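Side-chain contacts in uncharacterized protein (Mycobacterium tuberculosis, PDB 3DBO), which is the probable toxin of a VapBC-type toxin-antitoxin pair, a PIN-domain ribonuclease with magnesium as cofactor and limited RNA-cleaving activity: residues L25-F30 against L116-V121; A56-G61 against L75-S80; I102-S107 against A137-A142. All blocks are in the same frame, centred on the assembly; numbering follows the deposited sequence.

Contact 1. Residues L25-F30 against L116-V121; sequences LDTSVF and LWIAAV. With NA (sodium ion), chain C.
Ile118 reaches from helix 113-124 with its CD1 methyl over the CB of Asp26, at 4.3 Å, and the same methyl lies 4.4 Å from Thr27 OG1. This is the heart of the PIN domain, where strand 22-25 of the parallel sheet is followed directly by Asp26, predicted to bind magnesium. A branched aliphatic residue suits the helix side of the contact: CG1 lies beside the backbone N and anti to the carbonyl carbon (chi1 -67°), which carries CD1 across to the turn. The whole branched end, CG1, CG2 and CD1, packs 3.5 to 3.7 Å from the sodium ion without coordinating it. That ion is bound by Leu25 O at 2.9 Å, with Thr51 and Thr54 completing the site.

Asp26 turns its carboxylate away from Ile118. Its OD2 is hydrogen-bonded to Thr131, whereas OD1 accepts from Ser28 OG, at 2.8 Å, and from the backbone N of Val29, the latter bond forming an Asx motif. Thr27 OG1 is hydrogen-bonded to Glu57 and Thr54; a hydroxyl, able to give and accept a proton, suits this place. Asp26 OD1 receives Ser28 OG on its syn lone pair, and Val29 N on the syn side but 26° out of the carboxylate plane.

Contact 2. Residues A56-G61 against L75-S80; sequences AELRVG and LATLES
Ser80 OG donates to Thr77 O at 2.7 Å, in the carbonyl plane and on a lone pair, with a C=O...donor angle of 136°. The serine, with its short hydroxyl arm, thus meets this carbonyl with its side chain and, weakly, with its backbone N, near the C-terminal end of helix 68-79. Beside this turn the helix meets helix 52-64 in an antiparallel helical hairpin: the axes of 56-61 and 75-79 pass 8.7 Å apart at an angle of 157°.

The interface is aliphatic. Leu58 points at the partner helix and forks over Thr77. Its CD2 lies 3.8 Å from Thr77 CG2, its CD1 approaches Thr77 O, and the two side chains cross at about a right angle. Threonine suits this place because its two branches divide the work: CG2, anti to the backbone N, is given to the leucine, while OG1 turns to Gln73 O and to the backbone of the other protein chain, probably the antitoxin VapB5.

Leu78 leaves its backbone to one side, yet its end comes back across the gap. With CG anti to the backbone N (chi1 177°), CD1 settles 4.1 Å from Leu58 CB and 4.0 Å from Arg59 N. Its other methyl, CD2, touches Arg59 CG at 4.2 Å; the long aliphatic stem of this arginine can lie along the outer side of the contact while its guanidinium group lies farther out.

Leu55 and Val62 of helix 52-64 extend the bed under Leu78, while Phe30, in the loop after strand 22-25, packs on Leu58, Thr77 and Ser80 and joins the hairpin to the sheet.

Contact 3. Residues I102-S107 against A137-A142; sequences IHLAES and AALDGA
The last turns of helix 91-107 lie beside a 3-10 segment, 137-139, that passes into a type II beta turn from Leu139 to Ala142. The backbones stay well apart, with the CA atoms of Leu104 and Leu139 separated by 7.5 Å, and side chains bridge the gap. Gly141 takes a positive phi of 97° in the turn, where a CB would run into the preceding carbonyl.

Leu104 fills the buried half. The small Ala138 lets Leu104 CD2 come within 3.9 Å of its CB, and Leu139 CD2 meets CG and CD1 of Leu104, the two leucines crossing at about a right angle. Leu116 of helix 113-124 packs on both leucines.

His103 takes the outer half. Its CG is anti to the backbone N (chi1 -177°), which swings the ring toward Ala142, whose CB lies 4.0 Å from His103 CD2. In the ring plane, NE2 is 2.7 Å from a water that donates to Asp140 O at 2.8 Å. The inner part of the contact therefore rests on apolar packing alone, whereas the polar link between the imidazole and the turn depends on a water molecule.

Overall arrangement
The centre of contact 1 lies about 1 Å from that of the chain, with contacts 2 and 3 on opposite sides, their own centres about 29 Å apart. Contact 2, nested along the chain in the loop that contact 1 closes, joins it through Thr27 OG1 and Glu57 OE1, a probable hydrogen bond of 2.6 Å, and through Thr27 CG2 on Leu58 CD2 (4.0 Å). Contact 3 reaches contact 1 through Leu139 CD1 on Ala119 CB (3.7 Å) and Leu116 CD1 on Leu104 CD1 (3.8 Å). Near the predicted magnesium ligand Asp115, the side chains of Ile118 and Leu139 lie about 4 and 7 Å from its own. Contacts 1 and 2 are both within reach of the other protein chain, probably the antitoxin.

Contact 1. Residues L25-F30 against L116-V121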
ATOM      1  N   LEU B  25       5.008   1.975  -0.206  1.00 11.41           N
ATOM      2  CA  LEU B  25       4.360   0.831  -0.844  1.00 11.93           C
ATOM      3  C   LEU B  25       2.938   0.678  -0.335  1.00 12.82           C
ATOM      4  O   LEU B  25       2.704   0.809   0.867  1.00 11.39           O
ATOM      5  CB  LEU B  25       5.145  -0.453  -0.532  1.00 12.41           C
ATOM      6  CG  LEU B  25       6.651  -0.352  -0.785  1.00 13.12           C
ATOM      7  CD1 LEU B  25       7.377  -1.527  -0.122  1.00 16.01           C
ATOM      8  CD2 LEU B  25       6.910  -0.282  -2.310  1.00 15.16           C
ATOM      9  N   ASP B  26       2.003   0.425  -1.249  1.00 12.84           N
ATOM     10  CA  ASP B  26       0.635   0.089  -0.879  1.00 14.25           C
ATOM     11  C   ASP B  26       0.544  -1.426  -0.719  1.00 14.50           C
ATOM     12  O   ASP B  26       1.568  -2.114  -0.827  1.00 15.74           O
ATOM     13  CB  ASP B  26      -0.352   0.629  -1.913  1.00 14.55           C
ATOM     14  CG  ASP B  26      -0.463  -0.262  -3.152  1.00 16.15           C
ATOM     15  OD1 ASP B  26       0.497  -1.001  -3.451  1.00 18.12           O
ATOM     16  OD2 ASP B  26      -1.532  -0.243  -3.797  1.00 17.64           O
ATOM     17  N   THR B  27      -0.654  -1.966  -0.516  1.00 13.88           N
ATOM     18  CA  THR B  27      -0.785  -3.413  -0.315  1.00 14.03           C
ATOM     19  C   THR B  27      -0.560  -4.232  -1.592  1.00 14.30           C
ATOM     20  O   THR B  27       0.009  -5.322  -1.535  1.00 13.52           O
ATOM     21  CB  THR B  27      -2.142  -3.753   0.334  1.00 14.34           C
ATOM     22  OG1 THR B  27      -2.298  -2.928   1.503  1.00 12.97           O
ATOM     23  CG2 THR B  27      -2.189  -5.199   0.742  1.00 14.62           C
ATOM     24  N   SER B  28      -0.995  -3.695  -2.738  1.00 14.01           N
ATOM     25  CA  SER B  28      -0.934  -4.407  -4.013  1.00 15.48           C
ATOM     26  C   SER B  28       0.478  -4.833  -4.451  1.00 15.74           C
ATOM     27  O   SER B  28       0.643  -5.878  -5.094  1.00 17.19           O
ATOM     28  CB  SER B  28      -1.632  -3.583  -5.120  1.00 14.87           C
ATOM     29  OG  SER B  28      -0.838  -2.477  -5.490  1.00 14.69           O
ATOM     30  N   VAL B  29       1.499  -4.066  -4.081  1.00 15.99           N
ATOM     31  CA  VAL B  29       2.891  -4.433  -4.410  1.00 16.98           C
ATOM     32  C   VAL B  29       3.294  -5.768  -3.741  1.00 17.48           C
ATOM     33  O   VAL B  29       4.134  -6.511  -4.273  1.00 17.53           O
ATOM     34  CB  VAL B  29       3.939  -3.321  -4.089  0.50 16.68           C
ATOM     35  CG1 VAL B  29       3.646  -2.048  -4.874  0.50 17.24           C
ATOM     36  CG2 VAL B  29       4.018  -3.034  -2.593  0.50 15.53           C
ATOM     37  N   PHE B  30       2.700  -6.067  -2.576  1.00 17.37           N
ATOM     38  CA  PHE B  30       3.017  -7.295  -1.833  1.00 17.73           C
ATOM     39  C   PHE B  30       2.320  -8.532  -2.412  1.00 18.83           C
ATOM     40  O   PHE B  30       2.681  -9.666  -2.086  1.00 19.63           O
ATOM     41  CB  PHE B  30       2.668  -7.143  -0.324  1.00 16.63           C
ATOM     42  CG  PHE B  30       3.539  -6.186   0.393  1.00 13.52           C
ATOM     43  CD1 PHE B  30       4.707  -6.623   1.014  1.00 13.51           C
ATOM     44  CD2 PHE B  30       3.215  -4.821   0.449  1.00 12.23           C
ATOM     45  CE1 PHE B  30       5.531  -5.732   1.670  1.00 13.22           C
ATOM     46  CE2 PHE B  30       4.035  -3.929   1.091  1.00 13.36           C
ATOM     47  CZ  PHE B  30       5.200  -4.364   1.719  1.00 15.35           C
ATOM     48  N   LEU B 116      -7.337   5.523   0.336  1.00 10.27           N
ATOM     49  CA  LEU B 116      -7.257   6.973   0.612  1.00  9.09           C
ATOM     50  C   LEU B 116      -6.405   7.275   1.845  1.00  8.17           C
ATOM     51  O   LEU B 116      -5.623   8.236   1.842  1.00  8.73           O
ATOM     52  CB  LEU B 116      -8.651   7.603   0.742  1.00  8.69           C
ATOM     53  CG  LEU B 116      -8.679   9.144   0.743  1.00  7.90           C
ATOM     54  CD1 LEU B 116      -8.054   9.762  -0.554  1.00  7.59           C
ATOM     55  CD2 LEU B 116     -10.150   9.584   0.932  1.00 10.94           C
ATOM     56  N   TRP B 117      -6.539   6.453   2.892  1.00  8.08           N
ATOM     57  CA  TRP B 117      -5.644   6.536   4.058  1.00  8.02           C
ATOM     58  C   TRP B 117      -4.167   6.354   3.675  1.00  8.54           C
ATOM     59  O   TRP B 117      -3.310   7.091   4.124  1.00  7.55           O
ATOM     60  CB  TRP B 117      -6.065   5.534   5.162  1.00  7.07           C
ATOM     61  CG  TRP B 117      -7.318   5.963   5.921  1.00  8.76           C
ATOM     62  CD1 TRP B 117      -8.536   5.344   5.948  1.00  9.77           C
ATOM     63  CD2 TRP B 117      -7.420   7.096   6.784  1.00  8.47           C
ATOM     64  NE1 TRP B 117      -9.412   6.042   6.794  1.00  8.88           N
ATOM     65  CE2 TRP B 117      -8.742   7.126   7.301  1.00  7.94           C
ATOM     66  CE3 TRP B 117      -6.521   8.109   7.154  1.00  9.22           C
ATOM     67  CZ2 TRP B 117      -9.188   8.136   8.182  1.00  9.94           C
ATOM     68  CZ3 TRP B 117      -6.971   9.126   8.036  1.00 11.85           C
ATOM     69  CH2 TRP B 117      -8.286   9.107   8.544  1.00  9.04           C
ATOM     70  N   ILE B 118      -3.877   5.375   2.829  1.00  8.76           N
ATOM     71  CA  ILE B 118      -2.513   5.193   2.333  1.00  8.24           C
ATOM     72  C   ILE B 118      -2.001   6.445   1.613  1.00  8.05           C
ATOM     73  O   ILE B 118      -0.916   6.945   1.940  1.00  7.99           O
ATOM     74  CB  ILE B 118      -2.400   3.947   1.444  1.00  8.07           C
ATOM     75  CG1 ILE B 118      -2.611   2.687   2.306  1.00  6.58           C
ATOM     76  CG2 ILE B 118      -0.994   3.872   0.796  1.00  8.95           C
ATOM     77  CD1 ILE B 118      -2.851   1.411   1.448  1.00 11.06           C
ATOM     78  N   ALA B 119      -2.795   6.951   0.667  1.00  8.37           N
ATOM     79  CA  ALA B 119      -2.449   8.148  -0.095  1.00  9.45           C
ATOM     80  C   ALA B 119      -2.289   9.353   0.833  1.00  9.17           C
ATOM     81  O   ALA B 119      -1.369  10.155   0.650  1.00  9.82           O
ATOM     82  CB  ALA B 119      -3.507   8.428  -1.142  1.00  9.06           C
ATOM     83  N   ALA B 120      -3.157   9.457   1.851  1.00  9.18           N
ATOM     84  CA  ALA B 120      -3.052  10.555   2.826  1.00  8.82           C
ATOM     85  C   ALA B 120      -1.737  10.509   3.598  1.00  9.14           C
ATOM     86  O   ALA B 120      -1.071  11.530   3.787  1.00  8.87           O
ATOM     87  CB  ALA B 120      -4.280  10.564   3.788  1.00  8.80           C
ATOM     88  N   VAL B 121      -1.358   9.323   4.054  1.00  9.03           N
ATOM     89  CA  VAL B 121      -0.095   9.154   4.754  1.00  9.40           C
ATOM     90  C   VAL B 121       1.095   9.559   3.858  1.00  9.24           C
ATOM     91  O   VAL B 121       1.953  10.375   4.260  1.00  9.44           O
ATOM     92  CB  VAL B 121       0.060   7.681   5.264  1.00  9.22           C
ATOM     93  CG1 VAL B 121       1.517   7.372   5.711  1.00 10.03           C
ATOM     94  CG2 VAL B 121      -0.949   7.410   6.421  1.00  7.93           C
TER
HETATM   95 NA    NA C 301       0.527   1.118   2.701  1.00 19.82          NA

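Contact 2. Residues A56-G61 against L75-S80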
ATOM      1  N   ALA B  56      -2.184  -3.932   8.422  1.00  7.92           N
ATOM      2  CA  ALA B  56      -3.519  -4.444   8.729  1.00  8.20           C
ATOM      3  C   ALA B  56      -4.057  -5.386   7.649  1.00  8.82           C
ATOM      4  O   ALA B  56      -4.609  -6.447   7.934  1.00  8.14           O
ATOM      5  CB  ALA B  56      -4.489  -3.267   8.913  1.00  8.70           C
ATOM      6  N   GLU B  57      -3.906  -4.972   6.396  1.00  8.81           N
ATOM      7  CA  GLU B  57      -4.458  -5.729   5.290  1.00  9.25           C
ATOM      8  C   GLU B  57      -3.757  -7.075   5.076  1.00  9.52           C
ATOM      9  O   GLU B  57      -4.419  -8.084   4.845  1.00  9.26           O
ATOM     10  CB  GLU B  57      -4.473  -4.866   4.030  1.00  9.94           C
ATOM     11  CG  GLU B  57      -5.589  -3.815   4.141  1.00 10.19           C
ATOM     12  CD  GLU B  57      -5.753  -2.950   2.902  1.00 14.22           C
ATOM     13  OE1 GLU B  57      -4.795  -2.841   2.102  1.00 13.58           O
ATOM     14  OE2 GLU B  57      -6.854  -2.362   2.734  1.00 14.52           O
ATOM     15  N   LEU B  58      -2.435  -7.075   5.199  1.00  9.94           N
ATOM     16  CA  LEU B  58      -1.650  -8.330   5.125  1.00  9.47           C
ATOM     17  C   LEU B  58      -1.998  -9.260   6.295  1.00 10.25           C
ATOM     18  O   LEU B  58      -2.093 -10.473   6.126  1.00  9.81           O
ATOM     19  CB  LEU B  58      -0.148  -8.031   5.067  1.00  9.95           C
ATOM     20  CG  LEU B  58       0.324  -7.257   3.818  1.00  8.67           C
ATOM     21  CD1 LEU B  58       1.812  -7.027   3.937  1.00 11.36           C
ATOM     22  CD2 LEU B  58      -0.047  -8.035   2.544  1.00 12.90           C
ATOM     23  N   ARG B  59      -2.250  -8.674   7.464  1.00  9.54           N
ATOM     24  CA  ARG B  59      -2.621  -9.473   8.634  1.00  9.65           C
ATOM     25  C   ARG B  59      -4.000 -10.091   8.467  1.00  8.83           C
ATOM     26  O   ARG B  59      -4.196 -11.261   8.756  1.00  8.75           O
ATOM     27  CB  ARG B  59      -2.500  -8.652   9.914  1.00  9.13           C
ATOM     28  CG  ARG B  59      -2.475  -9.478  11.192  1.00 11.54           C
ATOM     29  CD  ARG B  59      -2.318  -8.568  12.410  1.00 13.31           C
ATOM     30  NE  ARG B  59      -1.932  -9.360  13.579  1.00 12.49           N
ATOM     31  CZ  ARG B  59      -2.795  -9.892  14.441  1.00 13.51           C
ATOM     32  NH1 ARG B  59      -4.110  -9.692  14.304  1.00 11.91           N
ATOM     33  NH2 ARG B  59      -2.346 -10.627  15.457  1.00 14.69           N
ATOM     34  N   VAL B  60      -4.973  -9.322   7.985  1.00  9.52           N
ATOM     35  CA  VAL B  60      -6.281  -9.897   7.716  1.00  9.57           C
ATOM     36  C   VAL B  60      -6.171 -11.010   6.663  1.00 10.40           C
ATOM     37  O   VAL B  60      -6.850 -12.050   6.769  1.00 11.53           O
ATOM     38  CB  VAL B  60      -7.234  -8.850   7.072  0.50 10.36           C
ATOM     39  CG1 VAL B  60      -8.470  -9.543   6.468  0.50  9.79           C
ATOM     40  CG2 VAL B  60      -7.645  -7.817   8.070  0.50  9.16           C
ATOM     41  N   GLY B  61      -5.276 -10.820   5.685  1.00 10.13           N
ATOM     42  CA  GLY B  61      -4.973 -11.885   4.702  1.00  9.82           C
ATOM     43  C   GLY B  61      -4.597 -13.215   5.358  1.00  9.65           C
ATOM     44  O   GLY B  61      -5.099 -14.285   4.959  1.00 10.72           O
ATOM     45  N   LEU B  75       1.443 -15.567   5.358  1.00  9.56           N
ATOM     46  CA  LEU B  75       2.222 -15.335   6.563  1.00  9.57           C
ATOM     47  C   LEU B  75       3.648 -14.853   6.208  1.00 10.15           C
ATOM     48  O   LEU B  75       4.149 -13.898   6.809  1.00  9.33           O
ATOM     49  CB  LEU B  75       2.212 -16.568   7.481  1.00 10.48           C
ATOM     50  CG  LEU B  75       2.909 -16.344   8.832  1.00 11.12           C
ATOM     51  CD1 LEU B  75       2.293 -15.173   9.643  1.00 11.08           C
ATOM     52  CD2 LEU B  75       2.912 -17.644   9.628  1.00 11.29           C
ATOM     53  N   ALA B  76       4.286 -15.486   5.223  1.00 10.52           N
ATOM     54  CA  ALA B  76       5.544 -14.951   4.657  1.00 11.20           C
ATOM     55  C   ALA B  76       5.421 -13.486   4.158  1.00 10.78           C
ATOM     56  O   ALA B  76       6.317 -12.674   4.355  1.00 11.60           O
ATOM     57  CB  ALA B  76       6.061 -15.868   3.506  1.00 11.39           C
ATOM     58  N   THR B  77       4.309 -13.164   3.510  1.00 11.20           N
ATOM     59  CA  THR B  77       4.098 -11.777   3.036  1.00 11.78           C
ATOM     60  C   THR B  77       4.060 -10.814   4.240  1.00 11.71           C
ATOM     61  O   THR B  77       4.711  -9.759   4.241  1.00 11.31           O
ATOM     62  CB  THR B  77       2.796 -11.673   2.211  1.00 11.82           C
ATOM     63  OG1 THR B  77       2.737 -12.755   1.267  1.00 14.09           O
ATOM     64  CG2 THR B  77       2.737 -10.336   1.467  1.00 12.13           C
ATOM     65  N   LEU B  78       3.292 -11.178   5.265  1.00 12.13           N
ATOM     66  CA  LEU B  78       3.208 -10.369   6.490  1.00 12.96           C
ATOM     67  C   LEU B  78       4.583 -10.182   7.132  1.00 12.99           C
ATOM     68  O   LEU B  78       4.952  -9.070   7.555  1.00 12.70           O
ATOM     69  CB  LEU B  78       2.213 -10.981   7.503  1.00 12.50           C
ATOM     70  CG  LEU B  78       2.084 -10.253   8.853  1.00 11.99           C
ATOM     71  CD1 LEU B  78       1.572  -8.819   8.650  1.00 13.76           C
ATOM     72  CD2 LEU B  78       1.194 -11.018   9.825  1.00 11.96           C
ATOM     73  N   GLU B  79       5.358 -11.268   7.185  1.00 13.34           N
ATOM     74  CA  GLU B  79       6.675 -11.230   7.778  1.00 14.47           C
ATOM     75  C   GLU B  79       7.635 -10.343   6.989  1.00 14.92           C
ATOM     76  O   GLU B  79       8.557  -9.793   7.573  1.00 16.24           O
ATOM     77  CB  GLU B  79       7.242 -12.661   7.939  1.00 14.49           C
ATOM     78  CG  GLU B  79       6.595 -13.423   9.121  1.00 16.87           C
ATOM     79  CD  GLU B  79       6.686 -14.949   9.001  1.00 19.60           C
ATOM     80  OE1 GLU B  79       6.907 -15.455   7.873  1.00 20.22           O
ATOM     81  OE2 GLU B  79       6.515 -15.642  10.034  1.00 17.68           O
ATOM     82  N   SER B  80       7.418 -10.198   5.680  1.00 15.36           N
ATOM     83  CA  SER B  80       8.321  -9.388   4.833  1.00 16.37           C
ATOM     84  C   SER B  80       8.357  -7.907   5.234  1.00 18.07           C
ATOM     85  O   SER B  80       9.294  -7.193   4.881  1.00 18.11           O
ATOM     86  CB  SER B  80       8.005  -9.557   3.333  1.00 16.45           C
ATOM     87  OG  SER B  80       6.900  -8.771   2.912  1.00 16.67           O
TER

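Contact 3. Residues I102-S107 against A137-A142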
ATOM      1  N   ILE B 102     -12.430  15.504   0.195  1.00 12.92           N
ATOM      2  CA  ILE B 102     -13.333  16.518  -0.385  1.00 14.52           C
ATOM      3  C   ILE B 102     -13.029  16.725  -1.890  1.00 15.54           C
ATOM      4  O   ILE B 102     -13.956  16.839  -2.695  1.00 16.70           O
ATOM      5  CB  ILE B 102     -13.260  17.861   0.401  0.50 14.25           C
ATOM      6  CG1 ILE B 102     -14.104  17.754   1.654  0.50 14.81           C
ATOM      7  CG2 ILE B 102     -13.907  19.019  -0.373  0.50 14.42           C
ATOM      8  CD1 ILE B 102     -15.566  17.824   1.352  0.50 11.79           C
ATOM      9  N   HIS B 103     -11.749  16.696  -2.252  1.00 15.61           N
ATOM     10  CA  HIS B 103     -11.337  16.746  -3.657  1.00 16.96           C
ATOM     11  C   HIS B 103     -12.109  15.693  -4.472  1.00 17.43           C
ATOM     12  O   HIS B 103     -12.747  16.022  -5.489  1.00 17.05           O
ATOM     13  CB  HIS B 103      -9.817  16.563  -3.764  1.00 17.42           C
ATOM     14  CG  HIS B 103      -9.288  16.661  -5.163  1.00 19.60           C
ATOM     15  ND1 HIS B 103      -9.246  17.850  -5.859  1.00 22.34           N
ATOM     16  CD2 HIS B 103      -8.768  15.720  -5.987  1.00 21.83           C
ATOM     17  CE1 HIS B 103      -8.725  17.634  -7.056  1.00 24.63           C
ATOM     18  NE2 HIS B 103      -8.436  16.350  -7.164  1.00 22.47           N
ATOM     19  N   LEU B 104     -12.105  14.447  -3.997  1.00 17.12           N
ATOM     20  CA  LEU B 104     -12.862  13.364  -4.647  1.00 17.99           C
ATOM     21  C   LEU B 104     -14.383  13.587  -4.668  1.00 19.24           C
ATOM     22  O   LEU B 104     -15.029  13.328  -5.692  1.00 19.08           O
ATOM     23  CB  LEU B 104     -12.535  12.015  -4.007  1.00 16.26           C
ATOM     24  CG  LEU B 104     -11.114  11.498  -4.239  1.00 16.00           C
ATOM     25  CD1 LEU B 104     -10.780  10.410  -3.171  1.00 14.81           C
ATOM     26  CD2 LEU B 104     -10.951  10.967  -5.671  1.00 12.40           C
ATOM     27  N   ALA B 105     -14.948  14.088  -3.563  1.00 19.34           N
ATOM     28  CA  ALA B 105     -16.411  14.270  -3.466  1.00 21.21           C
ATOM     29  C   ALA B 105     -16.881  15.276  -4.505  1.00 22.51           C
ATOM     30  O   ALA B 105     -17.907  15.073  -5.177  1.00 23.59           O
ATOM     31  CB  ALA B 105     -16.799  14.731  -2.090  1.00 20.57           C
ATOM     32  N   GLU B 106     -16.098  16.340  -4.657  1.00 23.94           N
ATOM     33  CA  GLU B 106     -16.413  17.416  -5.591  1.00 25.76           C
ATOM     34  C   GLU B 106     -16.365  16.948  -7.036  1.00 25.87           C
ATOM     35  O   GLU B 106     -17.219  17.335  -7.831  1.00 26.39           O
ATOM     36  CB  GLU B 106     -15.466  18.602  -5.402  1.00 25.94           C
ATOM     37  CG  GLU B 106     -15.642  19.323  -4.091  1.00 30.92           C
ATOM     38  CD  GLU B 106     -15.543  20.821  -4.260  1.00 36.15           C
ATOM     39  OE1 GLU B 106     -14.690  21.296  -5.051  1.00 39.26           O
ATOM     40  OE2 GLU B 106     -16.337  21.525  -3.608  1.00 39.96           O
ATOM     41  N   SER B 107     -15.379  16.105  -7.358  1.00 25.94           N
ATOM     42  CA  SER B 107     -15.160  15.608  -8.719  1.00 25.96           C
ATOM     43  C   SER B 107     -16.085  14.441  -9.034  1.00 26.15           C
ATOM     44  O   SER B 107     -16.249  14.051 -10.197  1.00 27.06           O
ATOM     45  CB  SER B 107     -13.711  15.154  -8.876  0.50 25.86           C
ATOM     46  OG  SER B 107     -13.444  14.039  -8.041  0.50 24.33           O
ATOM     47  N   ALA B 137      -5.395   6.220  -9.191  1.00 27.72           N
ATOM     48  CA  ALA B 137      -5.545   7.015 -10.414  1.00 27.05           C
ATOM     49  C   ALA B 137      -6.448   8.212 -10.262  1.00 25.87           C
ATOM     50  O   ALA B 137      -6.156   9.283 -10.795  1.00 25.89           O
ATOM     51  CB  ALA B 137      -6.048   6.134 -11.551  1.00 28.26           C
ATOM     52  N   ALA B 138      -7.539   8.052  -9.516  1.00 24.00           N
ATOM     53  CA  ALA B 138      -8.494   9.131  -9.326  1.00 21.30           C
ATOM     54  C   ALA B 138      -7.913  10.389  -8.663  1.00 19.58           C
ATOM     55  O   ALA B 138      -8.507  11.451  -8.731  1.00 19.95           O
ATOM     56  CB  ALA B 138      -9.671   8.635  -8.513  1.00 22.67           C
ATOM     57  N   LEU B 139      -6.781  10.246  -7.998  1.00 17.27           N
ATOM     58  CA  LEU B 139      -6.150  11.337  -7.255  1.00 15.89           C
ATOM     59  C   LEU B 139      -5.061  12.095  -8.028  1.00 14.88           C
ATOM     60  O   LEU B 139      -4.481  13.056  -7.511  1.00 13.97           O
ATOM     61  CB  LEU B 139      -5.551  10.774  -5.969  1.00 15.12           C
ATOM     62  CG  LEU B 139      -6.555  10.350  -4.895  1.00 16.34           C
ATOM     63  CD1 LEU B 139      -5.870   9.508  -3.839  1.00 13.70           C
ATOM     64  CD2 LEU B 139      -7.128  11.605  -4.268  1.00 13.51           C
ATOM     65  N   ASP B 140      -4.764  11.654  -9.255  1.00 14.02           N
ATOM     66  CA  ASP B 140      -3.665  12.261  -9.999  1.00 13.37           C
ATOM     67  C   ASP B 140      -3.829  13.770 -10.119  1.00 13.20           C
ATOM     68  O   ASP B 140      -4.876  14.250 -10.539  1.00 13.55           O
ATOM     69  CB  ASP B 140      -3.555  11.634 -11.408  1.00 12.86           C
ATOM     70  CG  ASP B 140      -2.976  10.224 -11.387  1.00 14.81           C
ATOM     71  OD1 ASP B 140      -2.230   9.865 -10.447  1.00 15.10           O
ATOM     72  OD2 ASP B 140      -3.279   9.479 -12.335  1.00 17.63           O
ATOM     73  N   GLY B 141      -2.793  14.506  -9.739  1.00 13.86           N
ATOM     74  CA  GLY B 141      -2.808  15.965  -9.836  1.00 14.82           C
ATOM     75  C   GLY B 141      -3.187  16.679  -8.551  1.00 16.23           C
ATOM     76  O   GLY B 141      -2.965  17.881  -8.427  1.00 16.61           O
ATOM     77  N   ALA B 142      -3.790  15.972  -7.601  1.00 16.51           N
ATOM     78  CA  ALA B 142      -4.056  16.577  -6.283  1.00 17.88           C
ATOM     79  C   ALA B 142      -2.748  17.025  -5.627  1.00 18.33           C
ATOM     80  O   ALA B 142      -1.717  16.406  -5.810  1.00 18.76           O
ATOM     81  CB  ALA B 142      -4.835  15.607  -5.399  1.00 17.73           C
TER
HETATM   82  O   HOH W   1      -7.147  15.244  -9.274  1.00 18.07           O